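Long-range contact in putative retaining b-glycosidase (Saccharophagus degradans, PDB 5A95), which probably hydrolyses mixed-linkage beta-glucans as a retaining family 5 glycoside hydrolase: residues Arg165-Gln176 with Ser211-Asp220. The protein carries 1 engineered substitution. Numbering follows the deposited sequence.
Sequences RDFWRRITFRYQ and SLIDMIYASD. Unlike the reference sequence in segment 165-176: Gln-176 (reference Lys). With NA (sodium ion), chain L.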
loop_
_atom_site.group_PDB
_atom_site.type_symbol
_atom_site.label_atom_id
_atom_site.label_comp_id
_atom_site.label_asym_id
_atom_site.label_seq_id
_atom_site.Cartn_x
_atom_site.Cartn_y
_atom_site.Cartn_z
ATOM N N ARG A 165 -7.409 -5.647 -6.736
ATOM C CA ARG A 165 -8.715 -5.003 -6.925
ATOM C C ARG A 165 -8.781 -4.339 -8.302
ATOM O O ARG A 165 -9.793 -4.439 -8.995
ATOM C CB ARG A 165 -8.945 -3.927 -5.864
ATOM C CG ARG A 165 -9.243 -4.412 -4.470
ATOM C CD ARG A 165 -9.597 -3.210 -3.608
ATOM N NE ARG A 165 -9.707 -3.529 -2.209
ATOM C CZ ARG A 165 -10.730 -4.147 -1.650
ATOM N NH1 ARG A 165 -11.820 -4.430 -2.366
ATOM N NH2 ARG A 165 -10.702 -4.429 -0.356
ATOM N N ASP A 166 -7.727 -3.619 -8.675
ATOM C CA ASP A 166 -7.730 -2.910 -9.946
ATOM C C ASP A 166 -7.778 -3.849 -11.141
ATOM O O ASP A 166 -8.466 -3.572 -12.126
ATOM C CB ASP A 166 -6.556 -1.939 -10.036
ATOM C CG ASP A 166 -6.450 -1.298 -11.391
ATOM O OD1 ASP A 166 -7.266 -0.390 -11.670
ATOM O OD2 ASP A 166 -5.594 -1.695 -12.199
ATOM N N PHE A 167 -7.040 -4.950 -11.060
ATOM C CA PHE A 167 -7.139 -5.986 -12.066
ATOM C C PHE A 167 -8.583 -6.429 -12.259
ATOM O O PHE A 167 -9.112 -6.414 -13.377
ATOM C CB PHE A 167 -6.208 -7.163 -11.746
ATOM C CG PHE A 167 -6.382 -8.357 -12.639
ATOM C CD1 PHE A 167 -5.812 -8.388 -13.891
ATOM C CD2 PHE A 167 -7.150 -9.449 -12.228
ATOM C CE1 PHE A 167 -5.998 -9.475 -14.712
ATOM C CE2 PHE A 167 -7.329 -10.545 -13.050
ATOM C CZ PHE A 167 -6.746 -10.555 -14.291
ATOM N N TRP A 168 -9.234 -6.784 -11.156
ATOM C CA TRP A 168 -10.593 -7.280 -11.272
ATOM C C TRP A 168 -11.569 -6.173 -11.713
ATOM O O TRP A 168 -12.513 -6.449 -12.472
ATOM C CB TRP A 168 -11.040 -7.995 -9.992
ATOM C CG TRP A 168 -10.367 -9.323 -9.851
ATOM C CD1 TRP A 168 -9.505 -9.713 -8.863
ATOM C CD2 TRP A 168 -10.424 -10.415 -10.785
ATOM N NE1 TRP A 168 -9.060 -10.977 -9.112
ATOM C CE2 TRP A 168 -9.604 -11.441 -10.284
ATOM C CE3 TRP A 168 -11.097 -10.613 -12.010
ATOM C CZ2 TRP A 168 -9.428 -12.633 -10.949
ATOM C CZ3 TRP A 168 -10.902 -11.796 -12.664
ATOM C CH2 TRP A 168 -10.088 -12.789 -12.134
ATOM N N ARG A 169 -11.372 -4.933 -11.273
ATOM C CA ARG A 169 -12.191 -3.822 -11.746
ATOM C C ARG A 169 -12.086 -3.686 -13.263
ATOM O O ARG A 169 -13.114 -3.585 -13.978
ATOM C CB ARG A 169 -11.765 -2.528 -11.026
ATOM C CG ARG A 169 -12.533 -1.273 -11.427
ATOM C CD ARG A 169 -11.950 -0.588 -12.687
ATOM N NE ARG A 169 -12.634 0.658 -12.972
ATOM C CZ ARG A 169 -12.357 1.815 -12.385
ATOM N NH1 ARG A 169 -11.398 1.898 -11.494
ATOM N NH2 ARG A 169 -13.041 2.909 -12.704
ATOM N N ARG A 170 -10.868 -3.704 -13.776
ATOM C CA ARG A 170 -10.648 -3.510 -15.201
ATOM C C ARG A 170 -11.227 -4.658 -16.024
ATOM O O ARG A 170 -11.828 -4.447 -17.083
ATOM C CB ARG A 170 -9.164 -3.391 -15.517
ATOM C CG ARG A 170 -8.505 -2.100 -15.085
ATOM C CD ARG A 170 -7.008 -2.240 -15.286
ATOM N NE ARG A 170 -6.164 -1.135 -14.851
ATOM C CZ ARG A 170 -5.801 -0.117 -15.627
ATOM N NH1 ARG A 170 -6.251 0.023 -16.848
ATOM N NH2 ARG A 170 -4.971 0.778 -15.151
ATOM N N ILE A 171 -10.987 -5.877 -15.578
ATOM C CA ILE A 171 -11.468 -7.063 -16.241
ATOM C C ILE A 171 -12.987 -7.071 -16.291
ATOM O O ILE A 171 -13.592 -7.356 -17.338
ATOM C CB ILE A 171 -10.920 -8.337 -15.534
ATOM C CG1 ILE A 171 -9.409 -8.516 -15.727
ATOM C CG2 ILE A 171 -11.702 -9.571 -15.933
ATOM C CD1 ILE A 171 -8.997 -8.963 -17.126
ATOM N N THR A 172 -13.609 -6.813 -15.153
ATOM C CA THR A 172 -15.041 -6.925 -15.078
ATOM C C THR A 172 -15.725 -5.904 -15.957
ATOM O O THR A 172 -16.718 -6.196 -16.620
ATOM C CB THR A 172 -15.543 -6.849 -13.619
ATOM O OG1 THR A 172 -14.858 -7.818 -12.810
ATOM C CG2 THR A 172 -17.008 -7.152 -13.537
ATOM N N PHE A 173 -15.184 -4.690 -15.981
ATOM C CA PHE A 173 -15.706 -3.665 -16.880
ATOM C C PHE A 173 -15.532 -4.066 -18.345
ATOM O O PHE A 173 -16.460 -4.010 -19.142
ATOM C CB PHE A 173 -15.002 -2.338 -16.636
ATOM C CG PHE A 173 -15.400 -1.228 -17.580
ATOM C CD1 PHE A 173 -16.604 -0.575 -17.454
ATOM C CD2 PHE A 173 -14.540 -0.827 -18.572
ATOM C CE1 PHE A 173 -16.930 0.456 -18.309
ATOM C CE2 PHE A 173 -14.869 0.187 -19.445
ATOM C CZ PHE A 173 -16.067 0.826 -19.298
ATOM N N ARG A 174 -14.340 -4.486 -18.716
ATOM C CA ARG A 174 -14.064 -4.759 -20.103
ATOM C C ARG A 174 -14.904 -5.886 -20.655
ATOM O O ARG A 174 -15.317 -5.826 -21.815
ATOM C CB ARG A 174 -12.591 -5.072 -20.341
ATOM C CG ARG A 174 -12.172 -5.037 -21.806
ATOM C CD ARG A 174 -10.673 -5.189 -21.923
ATOM N NE ARG A 174 -10.108 -5.026 -23.248
ATOM C CZ ARG A 174 -9.336 -4.007 -23.630
ATOM N NH1 ARG A 174 -9.161 -2.946 -22.846
ATOM N NH2 ARG A 174 -8.745 -4.029 -24.799
ATOM N N TYR A 175 -15.136 -6.916 -19.862
ATOM C CA TYR A 175 -15.805 -8.118 -20.351
ATOM C C TYR A 175 -17.259 -8.250 -19.872
ATOM O O TYR A 175 -17.825 -9.334 -19.876
ATOM C CB TYR A 175 -14.968 -9.374 -20.080
ATOM C CG TYR A 175 -13.610 -9.245 -20.716
ATOM C CD1 TYR A 175 -13.484 -9.121 -22.107
ATOM C CD2 TYR A 175 -12.456 -9.168 -19.940
ATOM C CE1 TYR A 175 -12.252 -8.924 -22.692
ATOM C CE2 TYR A 175 -11.229 -8.966 -20.523
ATOM C CZ TYR A 175 -11.120 -8.833 -21.897
ATOM O OH TYR A 175 -9.872 -8.608 -22.429
ATOM N N GLN A 176 -17.888 -7.119 -19.545
ATOM C CA GLN A 176 -19.284 -7.160 -19.152
ATOM C C GLN A 176 -20.111 -7.804 -20.276
ATOM O O GLN A 176 -19.928 -7.472 -21.444
ATOM C CB GLN A 176 -19.807 -5.757 -18.867
ATOM C CG GLN A 176 -21.185 -5.770 -18.256
ATOM C CD GLN A 176 -21.745 -4.390 -17.960
ATOM O OE1 GLN A 176 -21.051 -3.383 -18.046
ATOM N NE2 GLN A 176 -22.996 -4.358 -17.565
ATOM N N SER A 211 -15.056 -8.988 -0.432
ATOM C CA SER A 211 -14.832 -7.631 -0.904
ATOM C C SER A 211 -14.568 -7.586 -2.398
ATOM O O SER A 211 -15.104 -6.751 -3.120
ATOM C CB SER A 211 -13.673 -7.004 -0.116
ATOM O OG SER A 211 -13.470 -5.642 -0.446
ATOM N N LEU A 212 -13.731 -8.495 -2.884
ATOM C CA LEU A 212 -13.489 -8.597 -4.310
ATOM C C LEU A 212 -14.795 -8.951 -5.065
ATOM O O LEU A 212 -15.088 -8.380 -6.113
ATOM C CB LEU A 212 -12.402 -9.631 -4.615
ATOM C CG LEU A 212 -10.985 -9.278 -4.120
ATOM C CD1 LEU A 212 -10.037 -10.434 -4.302
ATOM C CD2 LEU A 212 -10.454 -8.056 -4.816
ATOM N N ILE A 213 -15.539 -9.925 -4.550
ATOM C CA ILE A 213 -16.801 -10.336 -5.161
ATOM C C ILE A 213 -17.765 -9.155 -5.249
ATOM O O ILE A 213 -18.435 -8.972 -6.268
ATOM C CB ILE A 213 -17.415 -11.520 -4.398
ATOM C CG1 ILE A 213 -16.556 -12.781 -4.628
ATOM C CG2 ILE A 213 -18.843 -11.768 -4.872
ATOM C CD1 ILE A 213 -16.774 -13.843 -3.585
ATOM N N ASP A 214 -17.841 -8.355 -4.193
ATOM C CA ASP A 214 -18.774 -7.222 -4.234
ATOM C C ASP A 214 -18.423 -6.233 -5.337
ATOM O O ASP A 214 -19.311 -5.727 -6.004
ATOM C CB ASP A 214 -18.829 -6.540 -2.864
ATOM C CG ASP A 214 -19.569 -7.354 -1.826
ATOM O OD1 ASP A 214 -20.318 -8.276 -2.207
ATOM O OD2 ASP A 214 -19.404 -7.084 -0.615
ATOM N N MET A 215 -17.137 -5.932 -5.517
ATOM C CA MET A 215 -16.718 -5.050 -6.600
ATOM C C MET A 215 -17.065 -5.613 -7.962
ATOM O O MET A 215 -17.491 -4.900 -8.856
ATOM C CB MET A 215 -15.188 -4.846 -6.629
ATOM C CG MET A 215 -14.575 -3.997 -5.574
ATOM S SD MET A 215 -12.776 -4.072 -5.760
ATOM C CE MET A 215 -12.579 -3.064 -7.243
ATOM N N ILE A 216 -16.825 -6.913 -8.123
ATOM C CA ILE A 216 -17.088 -7.595 -9.377
ATOM C C ILE A 216 -18.595 -7.600 -9.682
ATOM O O ILE A 216 -19.037 -7.209 -10.776
ATOM C CB ILE A 216 -16.510 -9.009 -9.340
ATOM C CG1 ILE A 216 -14.973 -8.943 -9.360
ATOM C CG2 ILE A 216 -17.017 -9.854 -10.500
ATOM C CD1 ILE A 216 -14.301 -10.249 -8.997
ATOM N N TYR A 217 -19.388 -8.036 -8.704
ATOM C CA TYR A 217 -20.840 -8.135 -8.895
ATOM C C TYR A 217 -21.498 -6.793 -9.144
ATOM O O TYR A 217 -22.511 -6.744 -9.853
ATOM C CB TYR A 217 -21.476 -8.863 -7.715
ATOM C CG TYR A 217 -21.398 -10.379 -7.753
ATOM C CD1 TYR A 217 -20.889 -11.091 -8.844
ATOM C CD2 TYR A 217 -21.895 -11.112 -6.675
ATOM C CE1 TYR A 217 -20.909 -12.466 -8.858
ATOM C CE2 TYR A 217 -21.899 -12.491 -6.681
ATOM C CZ TYR A 217 -21.395 -13.164 -7.777
ATOM O OH TYR A 217 -21.449 -14.545 -7.829
ATOM N N ALA A 218 -20.936 -5.725 -8.588
ATOM C CA ALA A 218 -21.456 -4.387 -8.840
ATOM C C ALA A 218 -21.324 -4.016 -10.314
ATOM O O ALA A 218 -22.050 -3.142 -10.788
ATOM C CB ALA A 218 -20.730 -3.352 -7.972
ATOM N N SER A 219 -20.340 -4.613 -10.990
ATOM C CA SER A 219 -20.019 -4.327 -12.388
ATOM C C SER A 219 -20.600 -5.362 -13.365
ATOM O O SER A 219 -21.001 -4.976 -14.462
ATOM C CB SER A 219 -18.497 -4.237 -12.483
ATOM O OG SER A 219 -18.061 -4.003 -13.804
ATOM N N ASP A 220 -20.663 -6.643 -12.979
ATOM C CA ASP A 220 -21.237 -7.701 -13.819
ATOM C C ASP A 220 -21.648 -8.864 -12.927
ATOM O O ASP A 220 -20.825 -9.649 -12.479
ATOM C CB ASP A 220 -20.216 -8.144 -14.851
ATOM C CG ASP A 220 -20.773 -9.115 -15.881
ATOM O OD1 ASP A 220 -21.911 -9.607 -15.724
ATOM O OD2 ASP A 220 -20.045 -9.417 -16.840
HETATM NA NA NA L . -15.598 -3.409 -10.283
HETATM O O HOH W 1 -15.595 -2.878 -12.977
HETATM O O HOH W 2 -17.322 -8.880 -16.583
HETATM O O HOH W 3 -19.056 -2.946 -16.147
#
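Arg-165 reaches Ser-211 end-on: NH1 (2.8 Å) and NH2 (3.0 Å) both donate to OG, which lies in the guanidinium plane. With its other N-H, on the side of CD, NH1 bonds weakly to Met-215 SD at the guanidinium edge, while the arginine's aliphatic part crosses the methionine at about a right angle. A leucine in place of Arg-165 would probably leave Ser-211 OG without its twofold grip and Met-215 SD without a donor. Trp-168 rests CB on Ile-216 CD1 (4.1 Å); its NE1 is spent on Leu-186 O. Arg-169 lends CB to Met-215 CE, but its head turns to Tyr-152 O of the second subunit, whose Thr-196 O also binds the sodium ion held by Met-215 O and a water. These two nearly parallel helices (21°) follow one another round the outside of the family 5 (beta/alpha)8 barrel, with strand 181-185 beneath both. Thr-172 is wedged in tightly: its OG1, beside the backbone N (chi1 -53°), bonds back to Trp-168 O, turning CG2 against Ser-219 CB at only 3.4 Å. A water bridges Thr-172 O to Asp-220 OD2, which also accepts from Asn-177 N, while OD1 bonds Thr-222 OG1. Past the helix end, Gln-176 (lysine in the reference sequence) extends its amide by Ser-219 O (CD 3.6 Å); OE1 accepts from Gln-39 and from a water that takes the Ser-219 hydroxyl proton.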